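Putative agmatinase (Clostridium difficile, PDB 3LHL) probably hydrolyses agmatine to putrescine and urea, as a manganese-dependent member of the arginase family. Local coordinates at residues 120-125 / 216-221; 124-129 / 153-158; 203-208 / 225-230; 208-213 / 260-265. All blocks are in the same frame, centred on the assembly; numbering follows the deposited sequence.

Following the chain from the N terminus, residues 120-125 leave strand 115-120 and begin contact 1, while 124-129, overlapping them at Thr124 and Asp125, begin contact 2. Contact 2 closes first, a short loop through helix 140-148 that ends on neighbouring strand 153-158; it starts from the same stretch as contact 1 and closes long before it, contact 1 ending at 216-221. Contact 3 opens at 203-208 after strand 196-202 and crosses contact 1 before closing on the helical residues 225-230. Contact 4, sharing Ala208 with it, crosses both contact 1 and contact 3 and reaches helix 258-278. Together they tie the metal-bearing loops at the C-terminal ends of the parallel strands to one another and to the flanking helices.

Contact 1 of 4, residues 120-125 / 216-221; sequences FDAHTD and TPEPGG. With MN (manganese (II) ion), chain C; MN (manganese (II) ion), chain B.
ND1 of His123 binds a manganese ion, and at the ring edge beside it CE1 of His123 comes within 3.2 Å of a backbone carbonyl of the other loop, Thr216 O, which lies near the ring plane. The Thr216 methyl CG2 adds a van der Waals touch at 3.5 Å from His123 NE2. With CG beside the backbone N (chi1 -45°), the imidazole swings out toward residues 216-221 although its CB does not head there. The methyl of Ala122 lies over one face of this ring, offset toward the rim, and the same carbon, Ala122 CB, meets Glu218 CB at 3.9 Å. Glu218 uses little else here: its chain bends at chi2, and the carboxylate stays apart from the imidazole.

On the metal side, Asp121 bridges the pair of ions. Its OD1 lies 2.3 Å from the manganese that His123 ND1 binds at 2.4 Å, while its OD2 reaches the second ion at 2.2 Å, where Asp125 OD2 joins it. Asp121 OD1 does double duty, accepting His123 N at 2.8 Å in a nearly straight bond (164°) that arrives from above the carboxylate plane, an Asx turn that probably helps to set the backbone bringing His123 to the metal. His98, Asp202 and Asp204 complete the two sites. The Asp-Ala-His-Thr-Asp run after an inner strand of the parallel sheet, with a carboxylate shared by two manganese ions, is the signature of the binuclear centre of arginases and agmatinases.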
loop_
_atom_site.group_PDB
_atom_site.type_symbol
_atom_site.label_atom_id
_atom_site.label_comp_id
_atom_site.label_asym_id
_atom_site.label_seq_id
_atom_site.Cartn_x
_atom_site.Cartn_y
_atom_site.Cartn_z
ATOM N N PHE A 120 2.443 -5.495 -3.253
ATOM C CA PHE A 120 3.888 -5.558 -3.032
ATOM C C PHE A 120 4.080 -5.883 -1.557
ATOM O O PHE A 120 3.506 -5.224 -0.684
ATOM C CB PHE A 120 4.550 -4.222 -3.387
ATOM C CG PHE A 120 4.729 -4.013 -4.866
ATOM C CD1 PHE A 120 5.822 -4.563 -5.532
ATOM C CD2 PHE A 120 3.788 -3.297 -5.600
ATOM C CE1 PHE A 120 5.975 -4.404 -6.912
ATOM C CE2 PHE A 120 3.932 -3.133 -6.984
ATOM C CZ PHE A 120 5.023 -3.685 -7.640
ATOM N N ASP A 121 4.898 -6.887 -1.274
ATOM C CA ASP A 121 5.069 -7.312 0.106
ATOM C C ASP A 121 6.194 -8.337 0.220
ATOM O O ASP A 121 6.577 -8.974 -0.767
ATOM C CB ASP A 121 3.762 -7.973 0.570
ATOM C CG ASP A 121 3.496 -7.803 2.060
ATOM O OD1 ASP A 121 4.376 -8.145 2.885
ATOM O OD2 ASP A 121 2.385 -7.333 2.395
ATOM N N ALA A 122 6.713 -8.496 1.433
ATOM C CA ALA A 122 7.747 -9.485 1.693
ATOM C C ALA A 122 6.991 -10.739 2.122
ATOM O O ALA A 122 7.497 -11.862 2.002
ATOM C CB ALA A 122 8.649 -9.017 2.807
ATOM N N HIS A 123 5.763 -10.529 2.600
ATOM C CA HIS A 123 4.905 -11.613 3.072
ATOM C C HIS A 123 3.669 -11.824 2.200
ATOM O O HIS A 123 3.139 -10.876 1.610
ATOM C CB HIS A 123 4.468 -11.332 4.514
ATOM C CG HIS A 123 5.587 -10.878 5.394
ATOM N ND1 HIS A 123 5.951 -9.552 5.508
ATOM C CD2 HIS A 123 6.481 -11.579 6.133
ATOM C CE1 HIS A 123 7.023 -9.458 6.274
ATOM N NE2 HIS A 123 7.365 -10.673 6.666
ATOM N N THR A 124 3.210 -13.072 2.140
ATOM C CA THR A 124 2.037 -13.435 1.350
ATOM C C THR A 124 0.753 -12.830 1.917
ATOM O O THR A 124 -0.107 -12.363 1.166
ATOM C CB THR A 124 1.843 -14.980 1.289
ATOM O OG1 THR A 124 1.403 -15.459 2.567
ATOM C CG2 THR A 124 3.149 -15.683 0.908
ATOM N N ASP A 125 0.629 -12.836 3.242
ATOM C CA ASP A 125 -0.568 -12.316 3.900
ATOM C C ASP A 125 -1.792 -13.142 3.498
ATOM O O ASP A 125 -2.922 -12.660 3.536
ATOM C CB ASP A 125 -0.795 -10.846 3.528
ATOM C CG ASP A 125 0.150 -9.911 4.252
ATOM O OD1 ASP A 125 0.862 -10.378 5.165
ATOM O OD2 ASP A 125 0.174 -8.708 3.915
ATOM N N THR A 216 8.116 -6.615 10.559
ATOM C CA THR A 216 8.669 -7.942 10.307
ATOM C C THR A 216 9.676 -7.925 9.167
ATOM O O THR A 216 9.382 -8.390 8.070
ATOM C CB THR A 216 7.537 -8.913 9.929
ATOM O OG1 THR A 216 6.395 -8.636 10.750
ATOM C CG2 THR A 216 7.974 -10.371 10.125
ATOM N N PRO A 217 10.884 -7.397 9.414
ATOM C CA PRO A 217 11.942 -7.319 8.402
ATOM C C PRO A 217 12.276 -8.687 7.813
ATOM O O PRO A 217 12.401 -9.667 8.542
ATOM C CB PRO A 217 13.121 -6.738 9.178
ATOM C CG PRO A 217 12.475 -5.965 10.272
ATOM C CD PRO A 217 11.355 -6.861 10.701
ATOM N N GLU A 218 12.431 -8.746 6.496
ATOM C CA GLU A 218 12.752 -10.002 5.828
ATOM C C GLU A 218 13.934 -9.840 4.873
ATOM O O GLU A 218 13.845 -9.132 3.869
ATOM C CB GLU A 218 11.531 -10.503 5.052
ATOM C CG GLU A 218 11.711 -11.861 4.397
ATOM C CD GLU A 218 11.882 -12.987 5.407
ATOM O OE1 GLU A 218 11.220 -12.949 6.469
ATOM O OE2 GLU A 218 12.665 -13.919 5.128
ATOM N N PRO A 219 15.062 -10.504 5.173
ATOM C CA PRO A 219 16.246 -10.408 4.311
ATOM C C PRO A 219 15.950 -10.920 2.903
ATOM O O PRO A 219 15.070 -11.761 2.717
ATOM C CB PRO A 219 17.275 -11.288 5.026
ATOM C CG PRO A 219 16.840 -11.238 6.468
ATOM C CD PRO A 219 15.338 -11.340 6.355
ATOM N N GLY A 220 16.681 -10.411 1.918
ATOM C CA GLY A 220 16.481 -10.856 0.550
ATOM C C GLY A 220 15.523 -10.049 -0.312
ATOM O O GLY A 220 15.060 -10.546 -1.336
ATOM N N GLY A 221 15.220 -8.815 0.079
ATOM C CA GLY A 221 14.321 -8.000 -0.720
ATOM C C GLY A 221 15.073 -7.113 -1.700
ATOM O O GLY A 221 16.301 -7.185 -1.797
HETATM MN MN MN C . 4.780 -7.476 5.059
HETATM MN MN MN B . 1.666 -6.964 4.409
#

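Contact 2 of 4, residues 124-129 / 153-158; sequences TDLREE and IFQFGI. With MN (manganese (II) ion), chain B.
Gln155, on strand 153-158, is the first residue of its segment to make real contact with the loop 124-129. With CG beside its backbone N and the chain extended beyond, it pushes its amide end across to the loop, between the backbone carbonyl of Thr124 and the isobutyl end of Leu126, whose side chain comes from the opposite direction. At Gly157, where phi is positive (82°), the chain turns a corner and delivers Ile158 to the loop. There Thr124 CG2 and Ile158 CG2 meet at 3.3 Å, a close approach for two methyls, the two side chains crossing at about a right angle. The other branch of the threonine, Thr124 OG1, accepts Leu126 N at 3.2 Å and 165°, an ST turn that folds the backbone round the metal-binding Asp125. Met177 of strand 176-179 and Phe166 of helix 163-170 pack on both Thr124 and Ile158. A metal-binding carboxylate thus sits between two buried residues, Thr124 and Leu126, that lean on Ile158 and on the amide end of Gln155, so the strand probably helps to position Asp125 from the second shell, without touching the ion.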
loop_
_atom_site.group_PDB
_atom_site.type_symbol
_atom_site.label_atom_id
_atom_site.label_comp_id
_atom_site.label_asym_id
_atom_site.label_seq_id
_atom_site.Cartn_x
_atom_site.Cartn_y
_atom_site.Cartn_z
ATOM N N THR A 124 3.210 -13.072 2.140
ATOM C CA THR A 124 2.037 -13.435 1.350
ATOM C C THR A 124 0.753 -12.830 1.917
ATOM O O THR A 124 -0.107 -12.363 1.166
ATOM C CB THR A 124 1.843 -14.980 1.289
ATOM O OG1 THR A 124 1.403 -15.459 2.567
ATOM C CG2 THR A 124 3.149 -15.683 0.908
ATOM N N ASP A 125 0.629 -12.836 3.242
ATOM C CA ASP A 125 -0.568 -12.316 3.900
ATOM C C ASP A 125 -1.792 -13.142 3.498
ATOM O O ASP A 125 -2.922 -12.660 3.536
ATOM C CB ASP A 125 -0.795 -10.846 3.528
ATOM C CG ASP A 125 0.150 -9.911 4.252
ATOM O OD1 ASP A 125 0.862 -10.378 5.165
ATOM O OD2 ASP A 125 0.174 -8.708 3.915
ATOM N N LEU A 126 -1.560 -14.396 3.121
ATOM C CA LEU A 126 -2.645 -15.263 2.696
ATOM C C LEU A 126 -3.210 -16.191 3.773
ATOM O O LEU A 126 -4.222 -16.850 3.549
ATOM C CB LEU A 126 -2.202 -16.084 1.484
ATOM C CG LEU A 126 -2.135 -15.337 0.147
ATOM C CD1 LEU A 126 -1.655 -16.270 -0.949
ATOM C CD2 LEU A 126 -3.518 -14.791 -0.199
ATOM N N ARG A 127 -2.587 -16.251 4.942
ATOM C CA ARG A 127 -3.119 -17.146 5.960
ATOM C C ARG A 127 -4.515 -16.712 6.405
ATOM O O ARG A 127 -4.838 -15.521 6.418
ATOM C CB ARG A 127 -2.168 -17.248 7.156
ATOM C CG ARG A 127 -2.040 -16.017 8.022
ATOM C CD ARG A 127 -0.878 -16.227 8.988
ATOM N NE ARG A 127 0.376 -16.361 8.249
ATOM C CZ ARG A 127 1.500 -16.869 8.745
ATOM N NH1 ARG A 127 1.544 -17.308 9.997
ATOM N NH2 ARG A 127 2.585 -16.930 7.985
ATOM N N GLU A 128 -5.339 -17.700 6.746
ATOM C CA GLU A 128 -6.718 -17.478 7.169
ATOM C C GLU A 128 -6.808 -16.720 8.494
ATOM O O GLU A 128 -7.673 -15.865 8.668
ATOM C CB GLU A 128 -7.431 -18.828 7.273
ATOM C CG GLU A 128 -8.914 -18.767 7.646
ATOM C CD GLU A 128 -9.750 -17.935 6.682
ATOM O OE1 GLU A 128 -9.434 -17.898 5.473
ATOM O OE2 GLU A 128 -10.741 -17.330 7.135
ATOM N N GLU A 129 -5.910 -17.033 9.424
ATOM C CA GLU A 129 -5.900 -16.364 10.718
ATOM C C GLU A 129 -4.484 -16.141 11.212
ATOM O O GLU A 129 -3.538 -16.763 10.734
ATOM C CB GLU A 129 -6.629 -17.189 11.786
ATOM C CG GLU A 129 -8.111 -17.407 11.582
ATOM C CD GLU A 129 -8.768 -17.972 12.835
ATOM O OE1 GLU A 129 -8.105 -18.750 13.558
ATOM O OE2 GLU A 129 -9.944 -17.643 13.096
ATOM N N ILE A 153 -5.874 -10.851 -8.085
ATOM C CA ILE A 153 -4.779 -10.438 -7.220
ATOM C C ILE A 153 -3.411 -10.810 -7.773
ATOM O O ILE A 153 -3.185 -11.950 -8.185
ATOM C CB ILE A 153 -4.960 -11.054 -5.821
ATOM C CG1 ILE A 153 -6.360 -10.699 -5.302
ATOM C CG2 ILE A 153 -3.878 -10.554 -4.871
ATOM C CD1 ILE A 153 -6.734 -11.372 -4.001
ATOM N N PHE A 154 -2.510 -9.830 -7.780
ATOM C CA PHE A 154 -1.146 -10.002 -8.278
ATOM C C PHE A 154 -0.173 -9.565 -7.195
ATOM O O PHE A 154 -0.173 -8.409 -6.780
ATOM C CB PHE A 154 -0.952 -9.167 -9.543
ATOM C CG PHE A 154 -1.864 -9.564 -10.658
ATOM C CD1 PHE A 154 -1.418 -10.407 -11.671
ATOM C CD2 PHE A 154 -3.195 -9.153 -10.659
ATOM C CE1 PHE A 154 -2.285 -10.841 -12.668
ATOM C CE2 PHE A 154 -4.073 -9.582 -11.654
ATOM C CZ PHE A 154 -3.616 -10.429 -12.659
ATOM N N GLN A 155 0.658 -10.497 -6.745
ATOM C CA GLN A 155 1.603 -10.220 -5.675
ATOM C C GLN A 155 3.033 -10.210 -6.187
ATOM O O GLN A 155 3.397 -11.011 -7.045
ATOM C CB GLN A 155 1.419 -11.266 -4.576
ATOM C CG GLN A 155 -0.058 -11.583 -4.324
ATOM C CD GLN A 155 -0.280 -12.478 -3.128
ATOM O OE1 GLN A 155 -0.058 -12.073 -1.984
ATOM N NE2 GLN A 155 -0.717 -13.703 -3.382
ATOM N N PHE A 156 3.837 -9.297 -5.649
ATOM C CA PHE A 156 5.227 -9.150 -6.069
ATOM C C PHE A 156 6.210 -9.002 -4.917
ATOM O O PHE A 156 5.916 -8.337 -3.928
ATOM C CB PHE A 156 5.354 -7.924 -6.969
ATOM C CG PHE A 156 4.533 -8.001 -8.207
ATOM C CD1 PHE A 156 5.077 -8.510 -9.385
ATOM C CD2 PHE A 156 3.209 -7.574 -8.201
ATOM C CE1 PHE A 156 4.311 -8.590 -10.543
ATOM C CE2 PHE A 156 2.434 -7.653 -9.358
ATOM C CZ PHE A 156 2.985 -8.159 -10.528
ATOM N N GLY A 157 7.378 -9.621 -5.066
ATOM C CA GLY A 157 8.419 -9.529 -4.058
ATOM C C GLY A 157 8.287 -10.456 -2.866
ATOM O O GLY A 157 9.104 -10.405 -1.947
ATOM N N ILE A 158 7.268 -11.309 -2.886
ATOM C CA ILE A 158 7.010 -12.236 -1.789
ATOM C C ILE A 158 8.194 -13.161 -1.507
ATOM O O ILE A 158 8.755 -13.764 -2.418
ATOM C CB ILE A 158 5.771 -13.113 -2.086
ATOM C CG1 ILE A 158 4.670 -12.276 -2.760
ATOM C CG2 ILE A 158 5.259 -13.738 -0.783
ATOM C CD1 ILE A 158 4.145 -11.113 -1.934
HETATM MN MN MN B . 1.666 -6.964 4.409
#

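Contact 3 of 4, residues 203-208 / 225-230; sequences LDVLDA and REFQEI. With MN (manganese (II) ion), chain C.
Apolar packing carries the whole contact, and all of it falls on Phe227. Val205 puts its CG1 methyl 3.7 Å from Phe227 CE1, toward the far part of the ring, while Leu206 brings CD2 to the root of the same side chain, 3.8 Å from Phe227 CB. Both side chains run roughly perpendicular to that of Phe227. Phe227 reaches them because its CG stands opposite the backbone N (chi1 -172°), extending the ring from the helix toward the loop. Within its own segment, Ile230 CG1 lies over one ring face, offset toward the rim; beyond the two segments, Ile201 and Ile266 also touch Phe227.

In the fold this is a beta-alpha-beta unit: strand 196-202 runs into the loop 203-208, helices 224-227 and 229-235 follow, and strand 240-247 returns parallel beside the first. Phe227 packs between the first of these helices and the turn at the C-terminal end of strand 196-202.

Hydrogen bonds and metal bonds shape the turn itself. Leu206 N bonds to Leu203 O at 3.1 Å, closing a short 3-10 turn. Within it, Asp204 binds its manganese through OD2 at 2.0 Å, with OD1 at a longer 2.7 Å. Asp204 OD1 also accepts a hydrogen bond from Ala122 N, and Arg159 donates to the carbonyl of Val205.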
loop_
_atom_site.group_PDB
_atom_site.type_symbol
_atom_site.label_atom_id
_atom_site.label_comp_id
_atom_site.label_asym_id
_atom_site.label_seq_id
_atom_site.Cartn_x
_atom_site.Cartn_y
_atom_site.Cartn_z
ATOM N N LEU A 203 5.561 -1.648 2.652
ATOM C CA LEU A 203 6.942 -1.205 2.520
ATOM C C LEU A 203 8.009 -2.238 2.876
ATOM O O LEU A 203 9.165 -2.078 2.479
ATOM C CB LEU A 203 7.162 0.085 3.317
ATOM C CG LEU A 203 6.319 1.279 2.836
ATOM C CD1 LEU A 203 6.437 2.437 3.815
ATOM C CD2 LEU A 203 6.768 1.698 1.440
ATOM N N ASP A 204 7.657 -3.294 3.611
ATOM C CA ASP A 204 8.681 -4.287 3.925
ATOM C C ASP A 204 9.031 -5.130 2.703
ATOM O O ASP A 204 9.767 -6.104 2.806
ATOM C CB ASP A 204 8.283 -5.197 5.102
ATOM C CG ASP A 204 7.095 -6.090 4.801
ATOM O OD1 ASP A 204 6.860 -6.439 3.624
ATOM O OD2 ASP A 204 6.401 -6.462 5.766
ATOM N N VAL A 205 8.493 -4.762 1.541
ATOM C CA VAL A 205 8.825 -5.484 0.323
ATOM C C VAL A 205 10.300 -5.166 0.071
ATOM O O VAL A 205 11.026 -5.943 -0.553
ATOM C CB VAL A 205 7.975 -5.015 -0.890
ATOM C CG1 VAL A 205 8.325 -3.573 -1.273
ATOM C CG2 VAL A 205 8.200 -5.954 -2.062
ATOM N N LEU A 206 10.733 -4.010 0.572
ATOM C CA LEU A 206 12.120 -3.587 0.435
ATOM C C LEU A 206 12.955 -4.468 1.359
ATOM O O LEU A 206 12.456 -4.944 2.379
ATOM C CB LEU A 206 12.269 -2.117 0.839
ATOM C CG LEU A 206 11.607 -1.102 -0.097
ATOM C CD1 LEU A 206 11.440 0.231 0.613
ATOM C CD2 LEU A 206 12.451 -0.951 -1.355
ATOM N N ASP A 207 14.214 -4.694 1.000
ATOM C CA ASP A 207 15.084 -5.520 1.823
ATOM C C ASP A 207 15.132 -5.009 3.259
ATOM O O ASP A 207 15.064 -3.808 3.507
ATOM C CB ASP A 207 16.503 -5.551 1.259
ATOM C CG ASP A 207 17.426 -6.425 2.087
ATOM O OD1 ASP A 207 17.153 -7.641 2.169
ATOM O OD2 ASP A 207 18.406 -5.899 2.663
ATOM N N ALA A 208 15.257 -5.936 4.201
ATOM C CA ALA A 208 15.307 -5.597 5.617
ATOM C C ALA A 208 16.429 -4.630 5.990
ATOM O O ALA A 208 16.230 -3.757 6.830
ATOM C CB ALA A 208 15.424 -6.873 6.450
ATOM N N ARG A 225 16.786 1.443 -5.551
ATOM C CA ARG A 225 17.021 1.703 -6.966
ATOM C C ARG A 225 16.214 0.743 -7.835
ATOM O O ARG A 225 15.661 1.133 -8.865
ATOM C CB ARG A 225 18.510 1.578 -7.296
ATOM C CG ARG A 225 18.993 2.617 -8.296
ATOM C CD ARG A 225 20.350 2.255 -8.865
ATOM N NE ARG A 225 21.276 1.854 -7.815
ATOM C CZ ARG A 225 22.498 1.386 -8.037
ATOM N NH1 ARG A 225 22.951 1.262 -9.278
ATOM N NH2 ARG A 225 23.260 1.031 -7.015
ATOM N N GLU A 226 16.149 -0.515 -7.416
ATOM C CA GLU A 226 15.388 -1.520 -8.148
ATOM C C GLU A 226 13.893 -1.247 -7.999
ATOM O O GLU A 226 13.143 -1.292 -8.972
ATOM C CB GLU A 226 15.703 -2.918 -7.610
ATOM C CG GLU A 226 17.165 -3.329 -7.760
ATOM C CD GLU A 226 17.511 -4.577 -6.962
ATOM O OE1 GLU A 226 17.372 -4.552 -5.722
ATOM O OE2 GLU A 226 17.924 -5.580 -7.577
ATOM N N PHE A 227 13.465 -0.946 -6.778
ATOM C CA PHE A 227 12.054 -0.696 -6.522
ATOM C C PHE A 227 11.456 0.487 -7.278
ATOM O O PHE A 227 10.357 0.381 -7.828
ATOM C CB PHE A 227 11.803 -0.489 -5.027
ATOM C CG PHE A 227 10.342 -0.410 -4.671
ATOM C CD1 PHE A 227 9.558 -1.562 -4.637
ATOM C CD2 PHE A 227 9.739 0.817 -4.417
ATOM C CE1 PHE A 227 8.194 -1.493 -4.356
ATOM C CE2 PHE A 227 8.371 0.898 -4.135
ATOM C CZ PHE A 227 7.598 -0.260 -4.106
ATOM N N GLN A 228 12.167 1.609 -7.313
ATOM C CA GLN A 228 11.640 2.795 -7.981
ATOM C C GLN A 228 11.259 2.557 -9.438
ATOM O O GLN A 228 10.484 3.321 -10.012
ATOM C CB GLN A 228 12.628 3.965 -7.867
ATOM C CG GLN A 228 13.731 3.998 -8.898
ATOM C CD GLN A 228 14.694 5.145 -8.660
ATOM O OE1 GLN A 228 14.296 6.216 -8.202
ATOM N NE2 GLN A 228 15.964 4.933 -8.984
ATOM N N GLU A 229 11.789 1.492 -10.031
ATOM C CA GLU A 229 11.467 1.161 -11.418
ATOM C C GLU A 229 9.965 0.941 -11.606
ATOM O O GLU A 229 9.435 1.152 -12.695
ATOM C CB GLU A 229 12.219 -0.097 -11.854
ATOM C CG GLU A 229 13.698 0.122 -12.123
ATOM C CD GLU A 229 13.933 1.189 -13.179
ATOM O OE1 GLU A 229 13.260 1.150 -14.233
ATOM O OE2 GLU A 229 14.794 2.066 -12.958
ATOM N N ILE A 230 9.272 0.519 -10.550
ATOM C CA ILE A 230 7.838 0.289 -10.678
ATOM C C ILE A 230 7.117 1.609 -10.924
ATOM O O ILE A 230 6.042 1.635 -11.522
ATOM C CB ILE A 230 7.223 -0.390 -9.427
ATOM C CG1 ILE A 230 7.169 0.591 -8.252
ATOM C CG2 ILE A 230 8.035 -1.613 -9.056
ATOM C CD1 ILE A 230 6.200 0.166 -7.165
HETATM MN MN MN C . 4.780 -7.476 5.059
#

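Contact 4 of 4, residues 208-213 / 260-265; sequences ASVFPG and TVIACK
Ile262 is laid across Val210 and Phe211, offering a different branch to each. Its long branch, with CG1 beside the backbone N and chi2 extended (179°), carries Ile262 CD1 out to the loop, where it rests 3.4 Å from Val210 O and 4.0 Å from Val210 CG1; the valine and isoleucine side chains stand nearly perpendicular. The short branch serves the ring: Ile262 CG2 lies 4.1 Å from Phe211 CD1, and the approach is oblique. Phe211 is turned with CG opposite its backbone N (chi1 -168°), which carries the ring toward the helix, so that its end comes nearer than its CB direction would suggest. The ring edge then looks toward the backbone of the next helical residue, Phe211 CE1 standing 4.5 Å from Ala263 N in a loose contact. Apolar side chains and one backbone carbonyl, that of Val210, make up the contact.

The apolar patch continues beyond the two segments, with Leu203 packing on the ring of Phe211 and Leu206 on the CG2 methyl of Ile262. Ser259 OG, just before 260-265, takes the hydrogen bond of Gly213 N. Helix 258-278 thus touches the loop that follows strand 196-202, while Met34 of helix 30-38 meets Ala263 and Tyr224 at the start of helix 224-227 packs on Ile262.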
loop_
_atom_site.group_PDB
_atom_site.type_symbol
_atom_site.label_atom_id
_atom_site.label_comp_id
_atom_site.label_asym_id
_atom_site.label_seq_id
_atom_site.Cartn_x
_atom_site.Cartn_y
_atom_site.Cartn_z
ATOM N N ALA A 208 15.257 -5.936 4.201
ATOM C CA ALA A 208 15.307 -5.597 5.617
ATOM C C ALA A 208 16.429 -4.630 5.990
ATOM O O ALA A 208 16.230 -3.757 6.830
ATOM C CB ALA A 208 15.424 -6.873 6.450
ATOM N N SER A 209 17.600 -4.773 5.373
ATOM C CA SER A 209 18.730 -3.895 5.690
ATOM C C SER A 209 18.577 -2.513 5.064
ATOM O O SER A 209 19.271 -1.568 5.440
ATOM C CB SER A 209 20.044 -4.523 5.223
ATOM O OG SER A 209 20.291 -5.741 5.898
ATOM N N VAL A 210 17.673 -2.407 4.100
ATOM C CA VAL A 210 17.411 -1.145 3.429
ATOM C C VAL A 210 16.292 -0.412 4.166
ATOM O O VAL A 210 16.381 0.791 4.401
ATOM C CB VAL A 210 16.975 -1.379 1.964
ATOM C CG1 VAL A 210 16.487 -0.069 1.337
ATOM C CG2 VAL A 210 18.137 -1.976 1.166
ATOM N N PHE A 211 15.245 -1.151 4.527
ATOM C CA PHE A 211 14.085 -0.583 5.218
ATOM C C PHE A 211 13.831 -1.377 6.501
ATOM O O PHE A 211 12.889 -2.158 6.581
ATOM C CB PHE A 211 12.854 -0.665 4.307
ATOM C CG PHE A 211 11.663 0.133 4.793
ATOM C CD1 PHE A 211 11.529 1.480 4.466
ATOM C CD2 PHE A 211 10.672 -0.468 5.559
ATOM C CE1 PHE A 211 10.418 2.220 4.894
ATOM C CE2 PHE A 211 9.560 0.258 5.992
ATOM C CZ PHE A 211 9.435 1.605 5.657
ATOM N N PRO A 212 14.675 -1.180 7.523
ATOM C CA PRO A 212 14.505 -1.905 8.783
ATOM C C PRO A 212 13.406 -1.342 9.683
ATOM O O PRO A 212 12.977 -1.999 10.641
ATOM C CB PRO A 212 15.893 -1.815 9.407
ATOM C CG PRO A 212 16.351 -0.455 8.972
ATOM C CD PRO A 212 15.926 -0.398 7.523
ATOM N N GLY A 213 12.952 -0.130 9.375
ATOM C CA GLY A 213 11.910 0.493 10.172
ATOM C C GLY A 213 10.553 -0.091 9.836
ATOM O O GLY A 213 9.664 0.614 9.342
ATOM N N THR A 260 12.023 6.307 7.211
ATOM C CA THR A 260 11.019 7.357 7.097
ATOM C C THR A 260 11.243 8.153 5.813
ATOM O O THR A 260 10.298 8.507 5.105
ATOM C CB THR A 260 11.093 8.306 8.314
ATOM O OG1 THR A 260 10.862 7.551 9.512
ATOM C CG2 THR A 260 10.048 9.423 8.207
ATOM N N VAL A 261 12.509 8.428 5.518
ATOM C CA VAL A 261 12.865 9.179 4.329
ATOM C C VAL A 261 12.446 8.382 3.101
ATOM O O VAL A 261 11.920 8.933 2.140
ATOM C CB VAL A 261 14.387 9.443 4.289
ATOM C CG1 VAL A 261 14.752 10.221 3.037
ATOM C CG2 VAL A 261 14.805 10.213 5.535
ATOM N N ILE A 262 12.680 7.076 3.143
ATOM C CA ILE A 262 12.315 6.204 2.034
ATOM C C ILE A 262 10.804 6.247 1.804
ATOM O O ILE A 262 10.344 6.336 0.665
ATOM C CB ILE A 262 12.745 4.749 2.317
ATOM C CG1 ILE A 262 14.275 4.681 2.432
ATOM C CG2 ILE A 262 12.214 3.828 1.233
ATOM C CD1 ILE A 262 14.830 3.290 2.725
ATOM N N ALA A 263 10.036 6.185 2.889
ATOM C CA ALA A 263 8.580 6.215 2.789
ATOM C C ALA A 263 8.124 7.550 2.194
ATOM O O ALA A 263 7.185 7.606 1.398
ATOM C CB ALA A 263 7.952 6.013 4.174
ATOM N N CYS A 264 8.797 8.623 2.590
ATOM C CA CYS A 264 8.450 9.947 2.103
ATOM C C CYS A 264 8.674 10.043 0.606
ATOM O O CYS A 264 7.835 10.575 -0.117
ATOM C CB CYS A 264 9.270 11.010 2.824
ATOM S SG CYS A 264 8.756 11.298 4.537
ATOM N N LYS A 265 9.802 9.517 0.141
ATOM C CA LYS A 265 10.113 9.564 -1.280
ATOM C C LYS A 265 9.140 8.688 -2.064
ATOM O O LYS A 265 8.684 9.065 -3.145
ATOM C CB LYS A 265 11.554 9.111 -1.524
ATOM C CG LYS A 265 12.044 9.331 -2.952
ATOM C CD LYS A 265 13.524 8.983 -3.079
ATOM C CE LYS A 265 14.084 9.409 -4.424
ATOM N NZ LYS A 265 15.570 9.288 -4.450
#